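Local coordinates for conserved hypothetical protein (Agrobacterium tumefaciens, PDB 2FEX) that is of unknown function but belongs to the DJ-1 superfamily, in the DJ-1/PfpI family, and forms an assembly of two chains, at residues T2-A13 with D63-S74; I32-M40 with P52-D60. All blocks are in the same frame, centred on the assembly; numbering follows the deposited sequence. Where two conformers were deposited one is given.

Interaction 1 of 2, residues T2-A13 with D63-S74; sequences TRIAIALAQDFA and DIDALVIPGGLS
The carbonyl O of Asp63 sits at the edge of the Arg3 guanidinium, near its plane, and Ile64 CG1 comes up obliquely; Arg3 is modelled in two conformers, and in this one its NH2 forms a salt bridge with Glu31. At the far end Leu8 CD2 lies over the centre of one face of the Phe12 ring, with Ala9 O at the ring edge, and the same CD2 packs on Pro70 CG at 4.1 Å. Between these ends run strands 3-7 and 66-69, parallel neighbours inside the sheet of the flavodoxin-like alpha/beta fold of the DJ-1 superfamily. Ala5 both gives and takes: its N donates to Ala66 O at 2.9 Å, and its O accepts from Val68 N at 2.8 Å. Ala7 N continues the pattern onto Val68 O. On one face of the sheet Ile4 CG2 meets Val68 CG2 at 3.6 Å; on the other, Ala5 CB rests against Ile64 CG2 and Leu67 CD1, whose side chains pack in turn on helix 84-92.

Ahead of strand 66-69, Asp65 lengthens the pairing. Its CG is held beside its own backbone N (chi1 -60°), which brings OD2 to Arg3 N at 2.8 Å through the anti lone pair, while Asp65 N binds Arg3 O. One residue thus engages both backbone polar groups of Arg3.

Past the strands, a type II turn from Ala9 to Phe12 lies against Gly71 and Gly72. Gly72 CA lies 3.1 Å from Asp11 O and 4.0 Å from Phe12 CA. Gly71 N donates to the side chain of Glu16, and the Ile69 side chain packs on Ala103 and Leu107 of helix 102-109. Leu73 N donates to Asp11 O, and Ala13 N reaches Gly71 O at 2.9 Å from above the carbonyl plane, 38° out of it.

Interaction 2 of 2, residues I32-M40 with P52-D60; sequences IVHATPDGM and PDTSYDALD
A chi1 of -60° keeps the Asp53 carboxylate beside its own backbone N, from where OD2 takes the N-H of His34 at 2.8 Å, almost straight at 170°, on its anti lone pair. Tyr56 has CG anti to its carbonyl carbon (chi1 -78°), which lays the ring along Pro37: Pro37 CA stands over the face, 3.8 Å from the ring centroid in a CH-pi contact, and Pro37 CG lies 3.6 Å from Tyr56 CZ. The Tyr56 hydroxyl is hydrogen-bonded to Leu8 O.

His34 O accepts twice, from Asp53 N at 2.8 Å and from Thr54 N at 3.2 Å. Here the short strand 54-55 joins strand 31-36 in parallel as the outermost strand of the sheet on this side of the chain. Thr36 N donates to Thr54 O, and Tyr56 N returns a weak bond to Thr36 O. Ala35 CB meets Thr54 CG2 and Leu59 CD1, and Leu59 packs on helix 84-92. Pro52 CG touches both Thr36 OG1 and Gly39 O; the Thr36 hydroxyl donates to the O of selenomethionine Met40 at 2.7 Å. A water in the plane of the His34 ring sits 2.8 Å from His34 ND1 and 2.7 Å from Asp53 OD2, bridging the two.

Overall arrangement
Interaction 1 is deep in the chain and interaction 2 sits toward its surface, yet both belong to one sheet: interaction 2 continues it outward from strand 3-7 through 31-36 to 54-55, the outermost strand on that side within this chain. They meet directly at Leu8, whose N lies 2.8 Å from Ala35 O and whose other backbone group faces Tyr56. Each uses the same device before its second strand, an aspartate carboxylate that takes a backbone N-H of the neighbour. Otherwise the emphasis shifts, from paired backbones, aliphatic packing and a glycine-containing loop in 2-13 with 63-74 to prolines, Pro37 over the Tyr56 ring and turn hydroxyls in 32-40 with 52-60. Both also touch the second subunit.

Interaction 1 of 2, residues T2-A13 with D63-S74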
ATOM      1  N   THR A   2       1.795   1.388  22.154  1.00 30.54           N
ATOM      2  CA  THR A   2       2.284   0.289  21.357  1.00 25.43           C
ATOM      3  C   THR A   2       3.136   0.920  20.253  1.00 22.44           C
ATOM      4  O   THR A   2       2.735   1.932  19.681  1.00 21.03           O
ATOM      5  CB  THR A   2       1.126  -0.515  20.713  1.00 26.29           C
ATOM      6  OG1 THR A   2       0.338  -1.120  21.753  1.00 26.99           O
ATOM      7  CG2 THR A   2       1.638  -1.568  19.807  1.00 25.15           C
ATOM      8  N   ARG A   3       4.288   0.307  19.967  1.00 20.22           N
ATOM      9  CA  ARG A   3       5.175   0.812  18.920  0.50 19.11           C
ATOM     10  C   ARG A   3       5.573  -0.343  18.016  1.00 17.13           C
ATOM     11  O   ARG A   3       5.920  -1.426  18.505  1.00 17.66           O
ATOM     12  CB  ARG A   3       6.455   1.406  19.514  0.50 19.11           C
ATOM     13  CG  ARG A   3       6.331   2.706  20.294  0.50 19.48           C
ATOM     14  CD  ARG A   3       7.757   3.142  20.776  0.50 22.66           C
ATOM     15  NE  ARG A   3       8.388   4.151  19.926  0.50 24.16           N
ATOM     16  CZ  ARG A   3       9.700   4.317  19.763  0.50 28.25           C
ATOM     17  NH1 ARG A   3      10.578   3.516  20.374  0.50 28.52           N
ATOM     18  NH2 ARG A   3      10.147   5.291  18.969  0.50 29.23           N
ATOM     19  N   ILE A   4       5.520  -0.110  16.695  1.00 15.91           N
ATOM     20  CA  ILE A   4       5.806  -1.182  15.762  1.00 13.62           C
ATOM     21  C   ILE A   4       6.926  -0.659  14.889  1.00 14.38           C
ATOM     22  O   ILE A   4       6.800   0.446  14.337  1.00 14.20           O
ATOM     23  CB  ILE A   4       4.582  -1.489  14.861  1.00 13.56           C
ATOM     24  CG1 ILE A   4       3.385  -2.028  15.736  1.00 14.36           C
ATOM     25  CG2 ILE A   4       4.948  -2.468  13.692  1.00 14.09           C
ATOM     26  CD1 ILE A   4       2.081  -2.319  14.871  1.00 15.61           C
ATOM     27  N   ALA A   5       7.974  -1.453  14.701  1.00 14.15           N
ATOM     28  CA  ALA A   5       9.042  -1.118  13.764  1.00 13.37           C
ATOM     29  C   ALA A   5       8.736  -1.805  12.434  1.00 12.66           C
ATOM     30  O   ALA A   5       8.429  -3.026  12.381  1.00 13.93           O
ATOM     31  CB  ALA A   5      10.388  -1.648  14.292  1.00 13.59           C
ATOM     32  N   ILE A   6       8.870  -1.038  11.364  1.00 11.95           N
ATOM     33  CA  ILE A   6       8.658  -1.584  10.022  1.00 10.93           C
ATOM     34  C   ILE A   6      10.005  -1.482   9.308  1.00 11.27           C
ATOM     35  O   ILE A   6      10.561  -0.379   9.118  1.00 11.61           O
ATOM     36  CB  ILE A   6       7.548  -0.815   9.247  1.00 11.45           C
ATOM     37  CG1 ILE A   6       6.220  -1.070  10.036  1.00 11.05           C
ATOM     38  CG2 ILE A   6       7.529  -1.352   7.785  1.00 12.88           C
ATOM     39  CD1 ILE A   6       5.022  -0.457   9.341  1.00 13.59           C
ATOM     40  N   ALA A   7      10.557  -2.650   8.966  1.00 11.91           N
ATOM     41  CA  ALA A   7      11.917  -2.708   8.424  1.00 11.32           C
ATOM     42  C   ALA A   7      11.842  -2.643   6.895  1.00 12.16           C
ATOM     43  O   ALA A   7      11.665  -3.677   6.220  1.00 11.98           O
ATOM     44  CB  ALA A   7      12.629  -4.047   8.875  1.00 13.15           C
ATOM     45  N   LEU A   8      11.979  -1.427   6.374  1.00 10.47           N
ATOM     46  CA  LEU A   8      12.011  -1.191   4.919  1.00 10.07           C
ATOM     47  C   LEU A   8      13.359  -1.558   4.333  1.00 11.23           C
ATOM     48  O   LEU A   8      14.358  -1.815   5.055  1.00 13.24           O
ATOM     49  CB  LEU A   8      11.768   0.329   4.652  1.00 10.73           C
ATOM     50  CG  LEU A   8      10.428   0.888   5.198  1.00 10.07           C
ATOM     51  CD1 LEU A   8      10.341   2.432   4.934  1.00 11.16           C
ATOM     52  CD2 LEU A   8       9.140   0.105   4.638  1.00 11.75           C
ATOM     53  N   ALA A   9      13.393  -1.555   3.008  1.00 10.93           N
ATOM     54  CA  ALA A   9      14.641  -1.802   2.273  1.00 12.29           C
ATOM     55  C   ALA A   9      14.415  -1.278   0.903  1.00 12.08           C
ATOM     56  O   ALA A   9      13.252  -1.002   0.478  1.00 12.14           O
ATOM     57  CB  ALA A   9      14.920  -3.305   2.250  1.00 13.12           C
ATOM     58  N   GLN A  10      15.507  -1.174   0.161  1.00 12.36           N
ATOM     59  CA  GLN A  10      15.413  -0.812  -1.254  0.50 12.42           C
ATOM     60  C   GLN A  10      14.451  -1.779  -1.947  1.00 13.46           C
ATOM     61  O   GLN A  10      14.508  -3.003  -1.702  1.00 13.56           O
ATOM     62  CB  GLN A  10      16.802  -0.890  -1.888  0.50 13.39           C
ATOM     63  CG  GLN A  10      17.722   0.229  -1.401  0.50 12.92           C
ATOM     64  CD  GLN A  10      17.378   1.625  -1.958  0.50 15.00           C
ATOM     65  OE1 GLN A  10      16.376   1.826  -2.669  0.50 13.22           O
ATOM     66  NE2 GLN A  10      18.272   2.586  -1.677  0.50 16.70           N
ATOM     67  N   ASP A  11      13.577  -1.226  -2.791  1.00 12.66           N
ATOM     68  CA  ASP A  11      12.634  -2.019  -3.599  1.00 13.26           C
ATOM     69  C   ASP A  11      11.639  -2.753  -2.707  1.00 11.94           C
ATOM     70  O   ASP A  11      11.118  -3.796  -3.072  1.00 13.05           O
ATOM     71  CB  ASP A  11      13.398  -3.025  -4.495  1.00 13.53           C
ATOM     72  CG  ASP A  11      14.244  -2.337  -5.527  1.00 20.93           C
ATOM     73  OD1 ASP A  11      13.738  -1.407  -6.180  1.00 26.32           O
ATOM     74  OD2 ASP A  11      15.391  -2.742  -5.641  1.00 22.64           O
ATOM     75  N   PHE A  12      11.268  -2.152  -1.558  1.00 12.28           N
ATOM     76  CA  PHE A  12      10.209  -2.795  -0.736  1.00 11.25           C
ATOM     77  C   PHE A  12       8.861  -2.758  -1.464  1.00 11.49           C
ATOM     78  O   PHE A  12       8.593  -1.841  -2.290  1.00 11.88           O
ATOM     79  CB  PHE A  12      10.079  -2.185   0.684  1.00 11.67           C
ATOM     80  CG  PHE A  12       9.445  -0.802   0.741  1.00  9.92           C
ATOM     81  CD1 PHE A  12       8.035  -0.683   0.979  1.00 11.71           C
ATOM     82  CD2 PHE A  12      10.255   0.361   0.670  1.00 12.57           C
ATOM     83  CE1 PHE A  12       7.416   0.643   1.122  1.00 10.60           C
ATOM     84  CE2 PHE A  12       9.668   1.661   0.812  1.00 14.72           C
ATOM     85  CZ  PHE A  12       8.247   1.765   1.013  1.00 12.87           C
ATOM     86  N   ALA A  13       8.040  -3.781  -1.168  1.00 12.33           N
ATOM     87  CA  ALA A  13       6.732  -3.921  -1.827  1.00 12.07           C
ATOM     88  C   ALA A  13       5.749  -2.926  -1.173  1.00 11.09           C
ATOM     89  O   ALA A  13       5.315  -3.101  -0.034  1.00 10.24           O
ATOM     90  CB  ALA A  13       6.224  -5.388  -1.669  1.00 14.78           C
ATOM     91  N   ASP A  63      11.841  -1.200  23.721  1.00 24.38           N
ATOM     92  CA  ASP A  63      10.996  -0.071  23.437  0.50 25.02           C
ATOM     93  C   ASP A  63       9.976  -0.343  22.291  1.00 23.49           C
ATOM     94  O   ASP A  63       9.110   0.467  21.997  1.00 25.04           O
ATOM     95  CB  ASP A  63      11.946   1.083  23.063  0.50 25.13           C
ATOM     96  CG  ASP A  63      13.018   1.333  24.133  0.50 27.71           C
ATOM     97  OD1 ASP A  63      12.732   1.112  25.345  0.50 26.93           O
ATOM     98  OD2 ASP A  63      14.159   1.724  23.764  0.50 26.92           O
ATOM     99  N   ILE A  64      10.137  -1.473  21.619  1.00 21.37           N
ATOM    100  CA  ILE A  64       9.352  -1.721  20.384  1.00 19.25           C
ATOM    101  C   ILE A  64       8.647  -3.067  20.542  1.00 19.01           C
ATOM    102  O   ILE A  64       9.283  -4.062  20.825  1.00 18.63           O
ATOM    103  CB  ILE A  64      10.250  -1.711  19.164  1.00 18.06           C
ATOM    104  CG1 ILE A  64      10.916  -0.298  19.013  1.00 19.84           C
ATOM    105  CG2 ILE A  64       9.470  -2.225  17.894  1.00 15.64           C
ATOM    106  CD1 ILE A  64      11.959  -0.271  17.908  1.00 19.36           C
ATOM    107  N   ASP A  65       7.328  -3.050  20.377  1.00 15.89           N
ATOM    108  CA  ASP A  65       6.476  -4.211  20.596  1.00 17.19           C
ATOM    109  C   ASP A  65       6.491  -5.277  19.465  1.00 17.14           C
ATOM    110  O   ASP A  65       6.162  -6.440  19.697  1.00 17.13           O
ATOM    111  CB  ASP A  65       5.048  -3.726  20.830  1.00 17.42           C
ATOM    112  CG  ASP A  65       4.965  -2.829  22.041  1.00 21.43           C
ATOM    113  OD1 ASP A  65       5.002  -3.385  23.164  1.00 26.33           O
ATOM    114  OD2 ASP A  65       4.979  -1.587  21.892  1.00 24.72           O
ATOM    115  N   ALA A  66       6.822  -4.854  18.243  1.00 15.36           N
ATOM    116  CA  ALA A  66       6.720  -5.760  17.085  1.00 14.87           C
ATOM    117  C   ALA A  66       7.674  -5.306  16.008  1.00 14.39           C
ATOM    118  O   ALA A  66       7.917  -4.102  15.856  1.00 15.07           O
ATOM    119  CB  ALA A  66       5.269  -5.781  16.565  1.00 15.19           C
ATOM    120  N   LEU A  67       8.216  -6.277  15.289  1.00 12.98           N
ATOM    121  CA  LEU A  67       9.087  -6.032  14.128  1.00 13.37           C
ATOM    122  C   LEU A  67       8.379  -6.605  12.910  1.00 13.38           C
ATOM    123  O   LEU A  67       8.068  -7.809  12.831  1.00 13.20           O
ATOM    124  CB  LEU A  67      10.398  -6.770  14.329  1.00 14.26           C
ATOM    125  CG  LEU A  67      11.328  -6.804  13.130  1.00 14.94           C
ATOM    126  CD1 LEU A  67      11.809  -5.335  12.866  1.00 16.79           C
ATOM    127  CD2 LEU A  67      12.531  -7.742  13.406  1.00 15.08           C
ATOM    128  N   VAL A  68       8.096  -5.739  11.946  1.00 12.47           N
ATOM    129  CA  VAL A  68       7.297  -6.128  10.757  1.00 11.71           C
ATOM    130  C   VAL A  68       8.168  -5.911   9.543  1.00 10.88           C
ATOM    131  O   VAL A  68       8.708  -4.810   9.359  1.00 13.65           O
ATOM    132  CB  VAL A  68       6.022  -5.267  10.637  1.00 13.31           C
ATOM    133  CG1 VAL A  68       5.288  -5.565   9.325  1.00 13.96           C
ATOM    134  CG2 VAL A  68       5.109  -5.539  11.850  1.00 14.04           C
ATOM    135  N   ILE A  69       8.347  -6.975   8.763  1.00 10.20           N
ATOM    136  CA  ILE A  69       9.287  -6.941   7.625  1.00 10.78           C
ATOM    137  C   ILE A  69       8.514  -7.141   6.304  1.00 12.22           C
ATOM    138  O   ILE A  69       8.079  -8.259   6.005  1.00 12.22           O
ATOM    139  CB  ILE A  69      10.422  -7.979   7.799  1.00 11.12           C
ATOM    140  CG1 ILE A  69      11.015  -7.915   9.203  1.00 13.79           C
ATOM    141  CG2 ILE A  69      11.458  -7.769   6.699  1.00 12.36           C
ATOM    142  CD1 ILE A  69      12.037  -9.050   9.423  1.00 14.87           C
ATOM    143  N   PRO A  70       8.311  -6.058   5.508  1.00 12.20           N
ATOM    144  CA  PRO A  70       7.660  -6.252   4.201  1.00 11.62           C
ATOM    145  C   PRO A  70       8.617  -6.949   3.207  1.00 10.58           C
ATOM    146  O   PRO A  70       9.881  -6.878   3.340  1.00 11.71           O
ATOM    147  CB  PRO A  70       7.399  -4.813   3.661  1.00 12.70           C
ATOM    148  CG  PRO A  70       8.511  -3.967   4.412  1.00 11.54           C
ATOM    149  CD  PRO A  70       8.636  -4.649   5.809  1.00 13.37           C
ATOM    150  N   GLY A  71       8.052  -7.584   2.188  1.00 10.92           N
ATOM    151  CA  GLY A  71       8.867  -8.108   1.111  1.00 11.52           C
ATOM    152  C   GLY A  71       9.262  -7.059   0.101  1.00 12.68           C
ATOM    153  O   GLY A  71       9.232  -5.836   0.409  1.00 12.44           O
ATOM    154  N   GLY A  72       9.655  -7.527  -1.103  1.00 13.21           N
ATOM    155  CA  GLY A  72      10.194  -6.578  -2.081  1.00 14.21           C
ATOM    156  C   GLY A  72      11.315  -7.276  -2.824  1.00 13.87           C
ATOM    157  O   GLY A  72      11.460  -8.512  -2.681  1.00 15.31           O
ATOM    158  N   LEU A  73      12.065  -6.513  -3.620  1.00 13.07           N
ATOM    159  CA  LEU A  73      12.940  -7.204  -4.625  1.00 14.46           C
ATOM    160  C   LEU A  73      14.374  -7.413  -4.162  1.00 13.83           C
ATOM    161  O   LEU A  73      15.211  -7.955  -4.924  1.00 14.63           O
ATOM    162  CB  LEU A  73      12.991  -6.361  -5.885  1.00 15.11           C
ATOM    163  CG  LEU A  73      11.639  -6.135  -6.541  1.00 15.31           C
ATOM    164  CD1 LEU A  73      11.787  -5.246  -7.790  1.00 17.29           C
ATOM    165  CD2 LEU A  73      10.877  -7.439  -6.904  1.00 18.39           C
ATOM    166  N   SER A  74      14.719  -6.926  -2.972  1.00 13.54           N
ATOM    167  CA  SER A  74      16.155  -7.029  -2.569  1.00 14.48           C
ATOM    168  C   SER A  74      16.663  -8.467  -2.539  1.00 14.36           C
ATOM    169  O   SER A  74      17.781  -8.751  -2.983  1.00 16.06           O
ATOM    170  CB  SER A  74      16.461  -6.311  -1.221  1.00 15.87           C
ATOM    171  OG  SER A  74      15.685  -6.884  -0.174  1.00 13.83           O
TER
HETATM  172  O   HOH W   1      12.089  -5.361   4.167  1.00 11.71           O
HETATM  173  O   HOH W   2      13.441  -5.393  -0.732  1.00 13.83           O

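Interaction 2 of 2, residues I32-M40 with P52-D60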
ATOM      1  N   ILE A  32       4.594   4.303  14.787  1.00 15.13           N
ATOM      2  CA  ILE A  32       5.285   3.497  13.756  1.00 14.56           C
ATOM      3  C   ILE A  32       6.676   4.051  13.619  1.00 15.80           C
ATOM      4  O   ILE A  32       6.838   5.301  13.410  1.00 16.08           O
ATOM      5  CB  ILE A  32       4.547   3.573  12.375  1.00 14.00           C
ATOM      6  CG1 ILE A  32       3.097   3.110  12.487  1.00 14.87           C
ATOM      7  CG2 ILE A  32       5.257   2.724  11.327  1.00 13.46           C
ATOM      8  CD1 ILE A  32       2.967   1.617  12.821  1.00 15.93           C
ATOM      9  N   VAL A  33       7.659   3.157  13.710  1.00 14.46           N
ATOM     10  CA  VAL A  33       9.056   3.507  13.460  1.00 15.44           C
ATOM     11  C   VAL A  33       9.467   2.825  12.150  1.00 15.41           C
ATOM     12  O   VAL A  33       9.491   1.614  12.080  1.00 15.56           O
ATOM     13  CB  VAL A  33       9.955   2.971  14.597  1.00 15.16           C
ATOM     14  CG1 VAL A  33      11.455   3.275  14.334  1.00 17.38           C
ATOM     15  CG2 VAL A  33       9.465   3.571  15.958  1.00 18.94           C
ATOM     16  N   HIS A  34       9.844   3.610  11.143  1.00 12.79           N
ATOM     17  CA  HIS A  34      10.324   3.026   9.906  1.00 11.78           C
ATOM     18  C   HIS A  34      11.856   3.018   9.958  1.00 12.79           C
ATOM     19  O   HIS A  34      12.477   4.022  10.341  1.00 12.90           O
ATOM     20  CB  HIS A  34       9.859   3.838   8.670  1.00 13.89           C
ATOM     21  CG  HIS A  34       8.436   3.541   8.308  1.00 12.23           C
ATOM     22  ND1 HIS A  34       7.412   4.389   8.668  1.00 15.35           N
ATOM     23  CD2 HIS A  34       7.875   2.507   7.637  1.00 14.24           C
ATOM     24  CE1 HIS A  34       6.265   3.871   8.252  1.00 16.71           C
ATOM     25  NE2 HIS A  34       6.511   2.731   7.621  1.00 15.45           N
ATOM     26  N   ALA A  35      12.421   1.907   9.544  1.00 11.92           N
ATOM     27  CA  ALA A  35      13.889   1.728   9.530  1.00 11.14           C
ATOM     28  C   ALA A  35      14.384   1.182   8.198  1.00 12.33           C
ATOM     29  O   ALA A  35      13.648   0.493   7.496  1.00 12.32           O
ATOM     30  CB  ALA A  35      14.297   0.764  10.707  1.00 13.16           C
ATOM     31  N   THR A  36      15.630   1.505   7.827  1.00 12.11           N
ATOM     32  CA  THR A  36      16.284   0.887   6.665  1.00 11.99           C
ATOM     33  C   THR A  36      17.621   0.328   7.210  1.00 12.74           C
ATOM     34  O   THR A  36      18.098   0.719   8.297  1.00 13.85           O
ATOM     35  CB  THR A  36      16.559   1.924   5.544  1.00 11.11           C
ATOM     36  OG1 THR A  36      17.431   2.978   6.103  1.00 11.99           O
ATOM     37  CG2 THR A  36      15.235   2.544   5.006  1.00 11.26           C
ATOM     38  N   PRO A  37      18.264  -0.568   6.446  1.00 12.53           N
ATOM     39  CA  PRO A  37      19.498  -1.212   6.945  1.00 13.84           C
ATOM     40  C   PRO A  37      20.542  -0.199   7.375  1.00 15.18           C
ATOM     41  O   PRO A  37      21.163  -0.387   8.420  1.00 16.34           O
ATOM     42  CB  PRO A  37      19.953  -2.053   5.730  1.00 14.28           C
ATOM     43  CG  PRO A  37      18.624  -2.489   5.117  1.00 13.52           C
ATOM     44  CD  PRO A  37      17.776  -1.175   5.172  1.00 13.73           C
ATOM     45  N   ASP A  38      20.736   0.870   6.608  1.00 14.03           N
ATOM     46  CA  ASP A  38      21.794   1.864   6.952  1.00 15.11           C
ATOM     47  C   ASP A  38      21.234   3.180   7.528  1.00 14.22           C
ATOM     48  O   ASP A  38      22.019   4.099   7.863  1.00 16.17           O
ATOM     49  CB  ASP A  38      22.713   2.144   5.754  1.00 15.82           C
ATOM     50  CG  ASP A  38      22.022   2.848   4.579  1.00 16.52           C
ATOM     51  OD1 ASP A  38      20.803   3.160   4.680  1.00 16.72           O
ATOM     52  OD2 ASP A  38      22.718   3.015   3.531  1.00 17.62           O
ATOM     53  N   GLY A  39      19.905   3.247   7.707  1.00 13.05           N
ATOM     54  CA  GLY A  39      19.282   4.441   8.255  1.00 14.30           C
ATOM     55  C   GLY A  39      19.069   5.551   7.235  1.00 14.28           C
ATOM     56  O   GLY A  39      18.548   6.618   7.582  1.00 15.28           O
HETATM   57  N   MSE A  40      19.482   5.319   5.995  1.00 13.91           N
HETATM   58  CA  MSE A  40      19.292   6.341   4.962  1.00 14.78           C
HETATM   59  C   MSE A  40      18.131   5.971   4.028  1.00 13.69           C
HETATM   60  O   MSE A  40      17.567   4.846   4.141  1.00 12.21           O
HETATM   61  CB  MSE A  40      20.639   6.607   4.228  1.00 15.52           C
HETATM   62  CG  MSE A  40      21.628   7.359   5.178  1.00 16.10           C
HETATM   63 SE   MSE A  40      23.316   7.723   4.429  1.00 24.90          SE
HETATM   64  CE  MSE A  40      24.225   5.972   4.911  1.00 24.50           C
ATOM     65  N   PRO A  52      13.637   7.061   6.263  1.00 13.36           N
ATOM     66  CA  PRO A  52      13.173   6.375   7.463  1.00 13.20           C
ATOM     67  C   PRO A  52      13.473   7.194   8.749  1.00 13.30           C
ATOM     68  O   PRO A  52      14.191   8.231   8.717  1.00 14.85           O
ATOM     69  CB  PRO A  52      14.026   5.107   7.482  1.00 13.85           C
ATOM     70  CG  PRO A  52      15.377   5.607   6.990  1.00 11.90           C
ATOM     71  CD  PRO A  52      14.958   6.547   5.814  1.00 13.64           C
ATOM     72  N   ASP A  53      12.961   6.706   9.874  1.00 13.62           N
ATOM     73  CA  ASP A  53      13.300   7.260  11.163  1.00 14.75           C
ATOM     74  C   ASP A  53      14.678   6.855  11.674  1.00 15.20           C
ATOM     75  O   ASP A  53      15.347   7.645  12.342  1.00 15.80           O
ATOM     76  CB  ASP A  53      12.265   6.789  12.193  1.00 15.26           C
ATOM     77  CG  ASP A  53      10.853   7.236  11.816  1.00 18.55           C
ATOM     78  OD1 ASP A  53      10.648   8.493  11.795  1.00 21.98           O
ATOM     79  OD2 ASP A  53      10.010   6.384  11.519  1.00 17.98           O
ATOM     80  N   THR A  54      15.073   5.601  11.372  1.00 14.79           N
ATOM     81  CA  THR A  54      16.272   5.073  11.997  1.00 14.25           C
ATOM     82  C   THR A  54      16.859   3.919  11.180  1.00 14.77           C
ATOM     83  O   THR A  54      16.379   3.652  10.046  1.00 12.92           O
ATOM     84  CB  THR A  54      15.894   4.647  13.465  1.00 15.89           C
ATOM     85  OG1 THR A  54      17.087   4.508  14.230  1.00 19.32           O
ATOM     86  CG2 THR A  54      15.075   3.353  13.438  1.00 18.31           C
ATOM     87  N   SER A  55      17.922   3.300  11.728  1.00 15.14           N
ATOM     88  CA  SER A  55      18.559   2.172  11.056  1.00 13.89           C
ATOM     89  C   SER A  55      18.144   0.894  11.804  1.00 12.86           C
ATOM     90  O   SER A  55      17.720   0.908  12.980  1.00 13.20           O
ATOM     91  CB  SER A  55      20.106   2.291  11.186  1.00 15.87           C
ATOM     92  OG  SER A  55      20.479   2.380  12.575  1.00 17.76           O
ATOM     93  N   TYR A  56      18.372  -0.245  11.145  1.00 13.11           N
ATOM     94  CA  TYR A  56      18.064  -1.548  11.770  1.00 13.02           C
ATOM     95  C   TYR A  56      18.848  -1.704  13.087  1.00 13.57           C
ATOM     96  O   TYR A  56      18.305  -2.228  14.064  1.00 14.58           O
ATOM     97  CB  TYR A  56      18.487  -2.687  10.858  1.00 12.26           C
ATOM     98  CG  TYR A  56      17.564  -2.998   9.689  1.00 10.67           C
ATOM     99  CD1 TYR A  56      16.618  -2.061   9.233  1.00 12.99           C
ATOM    100  CD2 TYR A  56      17.748  -4.209   8.962  1.00 12.11           C
ATOM    101  CE1 TYR A  56      15.804  -2.382   8.102  1.00 13.46           C
ATOM    102  CE2 TYR A  56      16.983  -4.532   7.860  1.00 12.31           C
ATOM    103  CZ  TYR A  56      16.028  -3.622   7.412  1.00 13.02           C
ATOM    104  OH  TYR A  56      15.252  -3.916   6.336  1.00 14.68           O
ATOM    105  N   ASP A  57      20.113  -1.247  13.106  1.00 14.27           N
ATOM    106  CA  ASP A  57      20.944  -1.542  14.254  0.50 15.28           C
ATOM    107  C   ASP A  57      20.524  -0.687  15.467  1.00 16.15           C
ATOM    108  O   ASP A  57      20.941  -0.985  16.582  1.00 18.34           O
ATOM    109  CB  ASP A  57      22.406  -1.292  13.906  0.50 16.19           C
ATOM    110  CG  ASP A  57      22.631   0.131  13.425  0.50 16.90           C
ATOM    111  OD1 ASP A  57      22.302   0.434  12.252  0.50 19.60           O
ATOM    112  OD2 ASP A  57      23.068   0.958  14.232  0.50 24.21           O
ATOM    113  N   ALA A  58      19.694   0.328  15.250  1.00 15.07           N
ATOM    114  CA  ALA A  58      19.205   1.128  16.365  1.00 16.53           C
ATOM    115  C   ALA A  58      17.855   0.644  16.910  1.00 17.68           C
ATOM    116  O   ALA A  58      17.340   1.225  17.900  1.00 21.04           O
ATOM    117  CB  ALA A  58      19.074   2.614  15.952  1.00 18.56           C
ATOM    118  N   LEU A  59      17.265  -0.365  16.286  1.00 15.72           N
ATOM    119  CA  LEU A  59      15.965  -0.838  16.767  1.00 14.42           C
ATOM    120  C   LEU A  59      16.177  -1.646  18.060  1.00 15.81           C
ATOM    121  O   LEU A  59      16.920  -2.659  18.053  1.00 17.12           O
ATOM    122  CB  LEU A  59      15.308  -1.724  15.695  1.00 14.88           C
ATOM    123  CG  LEU A  59      14.963  -1.008  14.389  1.00 10.77           C
ATOM    124  CD1 LEU A  59      14.401  -2.037  13.409  1.00 12.27           C
ATOM    125  CD2 LEU A  59      13.847   0.103  14.668  1.00 14.76           C
ATOM    126  N   ASP A  60      15.530  -1.224  19.151  1.00 16.52           N
ATOM    127  CA  ASP A  60      15.745  -1.867  20.437  1.00 17.55           C
ATOM    128  C   ASP A  60      14.390  -2.442  20.910  1.00 18.22           C
ATOM    129  O   ASP A  60      13.420  -1.691  21.098  1.00 18.01           O
ATOM    130  CB  ASP A  60      16.303  -0.832  21.404  1.00 18.60           C
ATOM    131  CG  ASP A  60      16.723  -1.427  22.705  1.00 22.47           C
ATOM    132  OD1 ASP A  60      16.166  -2.499  23.054  1.00 21.05           O
ATOM    133  OD2 ASP A  60      17.579  -0.787  23.390  1.00 22.23           O
TER
HETATM  134  O   HOH W   3       7.616   6.631  10.289  1.00 27.44           O